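Local coordinates for putative outer membrane lipoprotein (Salmonella typhimurium LT2, PDB 2RD1) that is of unknown function, but is probably a small lipid-anchored protein of the outer membrane, belonging to the DUF903 family of the SH3 clan, at residues A[5-10]-A[45-50]; A[14-19]-A[33-38]. All coordinates share one frame; numbering follows the deposited sequence.

Contact 1: residues A[5-10]-A[45-50]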
loop_
_atom_site.group_PDB
_atom_site.type_symbol
_atom_site.label_atom_id
_atom_site.label_comp_id
_atom_site.label_asym_id
_atom_site.label_seq_id
_atom_site.Cartn_x
_atom_site.Cartn_y
_atom_site.Cartn_z
ATOM N N TYR A 5 -5.945 -2.824 -0.807
ATOM C CA TYR A 5 -4.757 -3.400 -0.218
ATOM C C TYR A 5 -4.506 -2.568 1.013
ATOM O O TYR A 5 -4.878 -1.390 1.057
ATOM C CB TYR A 5 -3.549 -3.280 -1.144
ATOM C CG TYR A 5 -3.369 -4.437 -2.103
ATOM C CD1 TYR A 5 -4.236 -4.627 -3.172
ATOM C CD2 TYR A 5 -2.322 -5.336 -1.942
ATOM C CE1 TYR A 5 -4.062 -5.691 -4.065
ATOM C CE2 TYR A 5 -2.135 -6.398 -2.822
ATOM C CZ TYR A 5 -3.010 -6.570 -3.882
ATOM O OH TYR A 5 -2.816 -7.621 -4.752
ATOM N N VAL A 6 -3.910 -3.190 2.022
ATOM C CA VAL A 6 -3.585 -2.494 3.250
ATOM C C VAL A 6 -2.076 -2.496 3.369
ATOM O O VAL A 6 -1.428 -3.547 3.372
ATOM C CB VAL A 6 -4.197 -3.176 4.478
ATOM C CG1 VAL A 6 -3.698 -2.497 5.749
ATOM C CG2 VAL A 6 -5.705 -3.114 4.391
HETATM N N MSE A 7 -1.534 -1.291 3.454
HETATM C CA MSE A 7 -0.109 -1.062 3.558
HETATM C C MSE A 7 0.259 -0.703 4.987
HETATM O O MSE A 7 -0.380 0.146 5.603
HETATM C CB MSE A 7 0.274 0.091 2.632
HETATM C CG MSE A 7 1.727 0.518 2.694
HETATM SE SE MSE A 7 2.032 2.099 1.604
HETATM C CE MSE A 7 2.213 1.245 -0.113
ATOM N N THR A 8 1.285 -1.358 5.512
ATOM C CA THR A 8 1.759 -1.069 6.853
ATOM C C THR A 8 3.149 -0.465 6.706
ATOM O O THR A 8 4.018 -1.042 6.055
ATOM C CB THR A 8 1.841 -2.335 7.705
ATOM O OG1 THR A 8 0.532 -2.908 7.809
ATOM C CG2 THR A 8 2.341 -2.001 9.110
ATOM N N THR A 9 3.360 0.705 7.299
ATOM C CA THR A 9 4.658 1.352 7.175
ATOM C C THR A 9 5.606 1.031 8.322
ATOM O O THR A 9 5.200 0.566 9.387
ATOM C CB THR A 9 4.510 2.899 7.031
ATOM O OG1 THR A 9 4.039 3.464 8.262
ATOM C CG2 THR A 9 3.513 3.237 5.898
ATOM N N LYS A 10 6.883 1.281 8.075
ATOM C CA LYS A 10 7.933 1.035 9.046
ATOM C C LYS A 10 7.648 1.746 10.360
ATOM O O LYS A 10 7.853 1.177 11.432
ATOM C CB LYS A 10 9.276 1.499 8.473
ATOM C CG LYS A 10 10.476 1.195 9.357
ATOM C CD LYS A 10 11.779 1.532 8.650
ATOM C CE LYS A 10 12.979 1.255 9.537
ATOM N NZ LYS A 10 14.263 1.458 8.805
ATOM N N ASN A 45 11.455 1.296 1.228
ATOM C CA ASN A 45 12.041 0.811 2.476
ATOM C C ASN A 45 11.115 1.094 3.654
ATOM O O ASN A 45 11.186 0.428 4.690
ATOM C CB ASN A 45 13.402 1.469 2.725
ATOM C CG ASN A 45 14.430 1.097 1.674
ATOM O OD1 ASN A 45 14.341 1.526 0.520
ATOM N ND2 ASN A 45 15.409 0.287 2.066
ATOM N N ASP A 46 10.245 2.084 3.484
ATOM C CA ASP A 46 9.300 2.464 4.520
ATOM C C ASP A 46 8.044 1.598 4.547
ATOM O O ASP A 46 7.150 1.819 5.366
ATOM C CB ASP A 46 8.903 3.927 4.342
ATOM C CG ASP A 46 10.063 4.874 4.571
ATOM O OD1 ASP A 46 10.595 4.894 5.701
ATOM O OD2 ASP A 46 10.448 5.593 3.624
ATOM N N VAL A 47 7.974 0.611 3.656
ATOM C CA VAL A 47 6.819 -0.277 3.599
ATOM C C VAL A 47 7.106 -1.609 4.296
ATOM O O VAL A 47 7.948 -2.390 3.845
ATOM C CB VAL A 47 6.401 -0.570 2.141
ATOM C CG1 VAL A 47 5.177 -1.467 2.128
ATOM C CG2 VAL A 47 6.125 0.738 1.395
ATOM N N ALA A 48 6.393 -1.865 5.390
ATOM C CA ALA A 48 6.572 -3.093 6.155
ATOM C C ALA A 48 5.831 -4.252 5.495
ATOM O O ALA A 48 6.423 -5.305 5.236
ATOM C CB ALA A 48 6.082 -2.896 7.586
ATOM N N GLN A 49 4.539 -4.057 5.235
ATOM C CA GLN A 49 3.734 -5.079 4.577
ATOM C C GLN A 49 2.708 -4.508 3.605
ATOM O O GLN A 49 2.231 -3.389 3.756
ATOM C CB GLN A 49 3.047 -5.975 5.615
ATOM C CG GLN A 49 3.916 -7.162 6.017
ATOM C CD GLN A 49 3.321 -8.019 7.120
ATOM O OE1 GLN A 49 3.099 -7.550 8.241
ATOM N NE2 GLN A 49 3.069 -9.288 6.812
ATOM N N LEU A 50 2.392 -5.286 2.582
ATOM C CA LEU A 50 1.426 -4.882 1.568
ATOM C C LEU A 50 0.484 -6.064 1.418
ATOM O O LEU A 50 0.795 -7.028 0.728
ATOM C CB LEU A 50 2.135 -4.624 0.247
ATOM C CG LEU A 50 1.602 -3.485 -0.605
ATOM C CD1 LEU A 50 2.353 -2.213 -0.243
ATOM C CD2 LEU A 50 1.810 -3.809 -2.078
#
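The Tyr5 ring meets Leu50 obliquely, its CD2 lying 4.4 Å from Leu50 CD2; Lys20 and Pro21 also pack against this tyrosine. The other flat groups that matter are peptide planes of strands 5-9 and 47-50, which run antiparallel. The Thr8 carbonyl takes two donors. Ala48 N approaches Thr8 O within the carbonyl plane at 2.6 Å, while Gln49 N, 3.2 Å from Thr8 O, is tilted 17° from that plane. Two residues of strand 47-50, Ala48 and Gln49, thus stand opposite the single Thr8, a classic beta bulge. Thr8 N returns a bond to Gln49 O at 2.8 Å. The extra residue shifts the register by one, pairing Met7 with Leu50 on one side of the bulge and Thr9 with Val47 on the other. Beyond it, Lys10 N donates to Asp46 O at 2.8 Å from 45° above the carbonyl plane.

The selenomethionine Met7 carries the apolar packing. Its CG, anti to the backbone N, lies 4.0 Å from Val47 CG1, and the two side chains cross at about a right angle. A bend at chi3 (-82°) then sets CE 3.5 Å from Leu50 CD1, a close carbon-carbon contact, with the Met7 and Leu50 chains side by side. Pro21 touches both of them, and Ile42 touches Val47. Thr8 and Gln49 share the other face of the sheet, and Ala48 CB lies against the Thr8 carbonyl, 3.2 Å from Thr8 O. Elsewhere, Thr9 OG1 is hydrogen-bonded to Gln13 N, and Asp46 OD2 to Asn43 ND2.

Across the contact, every hydrogen bond is main chain to main chain. The backbone therefore sets the register and the bulge, and joining strand 47-52 to the central strand 4-9 brings the apolar groups of Met7, Val47 and Leu50 together.

Contact 2: residues A[14-19]-A[33-38]; sequences TIVTQG and TDQEGN
Gln18 and Gln35 meet with their amide planes 90° apart, Gln35 OE1 lying 3.2 Å from Gln18 CG. The Gln35 chain bends at chi2 (-59°), which turns CD back to within 4.0 Å of Val16 CG1. Gln18 stays extended beyond CG and passes over the turn: its OE1 lies 3.5 Å from Thr33 CG2 and equally close to Gly37 CA. That oxygen is also 3.3 Å from Asp34 O, but both are acceptors, so no bond joins them.

Thr33 supplies the direct polar link, its O accepting from Gln18 N at 3.0 Å nearly along the C=O axis. Two waters extend the pairing. One accepts from Gln35 N and donates to Val16 O; the other accepts from Thr33 N and donates to Gln18 O. The type I turn from Asp34 to Gly37 is braced by an Asx turn, Glu36 N to Asp34 OD1 at 2.7 Å, and Asp34 OD2 forms a salt bridge with Arg40.

One direct bond and two water bridges therefore couple strand 14-18, at the margin of its sheet, to the loop between strands 29-33 and 39-43 of the other sheet, a partly hydrated junction rather than a continuous ladder.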
loop_
_atom_site.group_PDB
_atom_site.type_symbol
_atom_site.label_atom_id
_atom_site.label_comp_id
_atom_site.label_asym_id
_atom_site.label_seq_id
_atom_site.Cartn_x
_atom_site.Cartn_y
_atom_site.Cartn_z
ATOM N N THR A 14 -1.120 2.602 9.214
ATOM C CA THR A 14 -1.931 1.671 8.451
ATOM C C THR A 14 -2.638 2.496 7.393
ATOM O O THR A 14 -3.383 3.411 7.718
ATOM C CB THR A 14 -2.979 0.978 9.328
ATOM O OG1 THR A 14 -2.322 0.177 10.315
ATOM C CG2 THR A 14 -3.866 0.100 8.479
ATOM N N ILE A 15 -2.404 2.173 6.127
ATOM C CA ILE A 15 -3.007 2.918 5.026
ATOM C C ILE A 15 -3.677 1.993 4.023
ATOM O O ILE A 15 -3.073 1.032 3.563
ATOM C CB ILE A 15 -1.930 3.754 4.306
ATOM C CG1 ILE A 15 -1.371 4.791 5.277
ATOM C CG2 ILE A 15 -2.500 4.429 3.067
ATOM C CD1 ILE A 15 0.126 4.897 5.239
ATOM N N VAL A 16 -4.932 2.289 3.694
ATOM C CA VAL A 16 -5.693 1.488 2.737
ATOM C C VAL A 16 -5.492 2.070 1.337
ATOM O O VAL A 16 -5.515 3.281 1.163
ATOM C CB VAL A 16 -7.206 1.510 3.071
ATOM C CG1 VAL A 16 -7.979 0.702 2.054
ATOM C CG2 VAL A 16 -7.436 0.982 4.478
ATOM N N THR A 17 -5.293 1.218 0.340
ATOM C CA THR A 17 -5.099 1.719 -1.012
ATOM C C THR A 17 -6.135 1.158 -1.977
ATOM O O THR A 17 -6.827 0.188 -1.677
ATOM C CB THR A 17 -3.692 1.357 -1.561
ATOM O OG1 THR A 17 -3.621 -0.056 -1.791
ATOM C CG2 THR A 17 -2.593 1.772 -0.573
ATOM N N GLN A 18 -6.240 1.793 -3.138
ATOM C CA GLN A 18 -7.161 1.360 -4.179
ATOM C C GLN A 18 -6.247 0.702 -5.195
ATOM O O GLN A 18 -5.399 1.367 -5.802
ATOM C CB GLN A 18 -7.872 2.564 -4.807
ATOM C CG GLN A 18 -8.605 3.470 -3.815
ATOM C CD GLN A 18 -9.385 4.594 -4.500
ATOM O OE1 GLN A 18 -8.853 5.310 -5.348
ATOM N NE2 GLN A 18 -10.647 4.753 -4.123
ATOM N N GLY A 19 -6.391 -0.608 -5.358
ATOM C CA GLY A 19 -5.536 -1.327 -6.285
ATOM C C GLY A 19 -4.203 -1.653 -5.630
ATOM O O GLY A 19 -3.863 -1.074 -4.599
ATOM N N THR A 33 -2.459 4.736 -4.673
ATOM C CA THR A 33 -3.583 5.665 -4.753
ATOM C C THR A 33 -4.367 5.567 -3.454
ATOM O O THR A 33 -4.916 4.507 -3.149
ATOM C CB THR A 33 -4.541 5.294 -5.899
ATOM O OG1 THR A 33 -3.807 5.139 -7.116
ATOM C CG2 THR A 33 -5.586 6.378 -6.081
ATOM N N ASP A 34 -4.431 6.651 -2.687
ATOM C CA ASP A 34 -5.164 6.606 -1.430
ATOM C C ASP A 34 -6.670 6.480 -1.643
ATOM O O ASP A 34 -7.133 6.343 -2.776
ATOM C CB ASP A 34 -4.851 7.839 -0.573
ATOM C CG ASP A 34 -5.166 9.150 -1.277
ATOM O OD1 ASP A 34 -6.256 9.271 -1.871
ATOM O OD2 ASP A 34 -4.322 10.066 -1.213
ATOM N N GLN A 35 -7.429 6.523 -0.550
ATOM C CA GLN A 35 -8.883 6.407 -0.614
ATOM C C GLN A 35 -9.568 7.615 -1.242
ATOM O O GLN A 35 -10.774 7.595 -1.465
ATOM C CB GLN A 35 -9.464 6.172 0.782
ATOM C CG GLN A 35 -9.322 4.749 1.302
ATOM C CD GLN A 35 -9.987 3.721 0.399
ATOM O OE1 GLN A 35 -9.496 3.425 -0.693
ATOM N NE2 GLN A 35 -11.108 3.172 0.851
ATOM N N GLU A 36 -8.812 8.667 -1.518
ATOM C CA GLU A 36 -9.398 9.845 -2.140
ATOM C C GLU A 36 -8.963 9.921 -3.594
ATOM O O GLU A 36 -8.943 10.995 -4.189
ATOM C CB GLU A 36 -8.978 11.129 -1.411
ATOM C CG GLU A 36 -9.486 11.246 0.025
ATOM C CD GLU A 36 -9.471 12.685 0.533
ATOM O OE1 GLU A 36 -8.544 13.446 0.161
ATOM O OE2 GLU A 36 -10.380 13.052 1.313
ATOM N N GLY A 37 -8.613 8.776 -4.164
ATOM C CA GLY A 37 -8.182 8.752 -5.548
ATOM C C GLY A 37 -6.866 9.478 -5.769
ATOM O O GLY A 37 -6.281 9.396 -6.848
ATOM N N ASN A 38 -6.399 10.199 -4.757
ATOM C CA ASN A 38 -5.136 10.917 -4.877
ATOM C C ASN A 38 -4.028 9.902 -5.059
ATOM O O ASN A 38 -4.075 8.814 -4.485
ATOM C CB ASN A 38 -4.848 11.743 -3.623
ATOM C CG ASN A 38 -5.860 12.834 -3.402
ATOM O OD1 ASN A 38 -6.080 13.672 -4.273
ATOM N ND2 ASN A 38 -6.481 12.839 -2.228
HETATM O O HOH W 1 -5.820 5.947 1.800
HETATM O O HOH W 2 -2.589 1.747 -4.900
#

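Strand 4-9 connects the two contacts: contact 1 uses one of its edges, and strand 14-18 of contact 2 pairs with the other. Thr17 N lies 2.7 Å from Tyr5 O and Met7 N 2.8 Å from Ile15 O, both probable hydrogen bonds. Side chains meet as well, Thr9 CG2 being 3.8 Å from Ile15 CD1. Contact 1 and contact 2 have their centres about 13 Å apart, on opposite sides of the chain's centre. Contact 1 lies within the three-stranded sheet, joining its central strand to strand 47-52, whereas contact 2 reaches from strand 14-18 to the end of strand 29-33 and the loop after it, in the second sheet. No active site or ligand is known in this DUF903 chain.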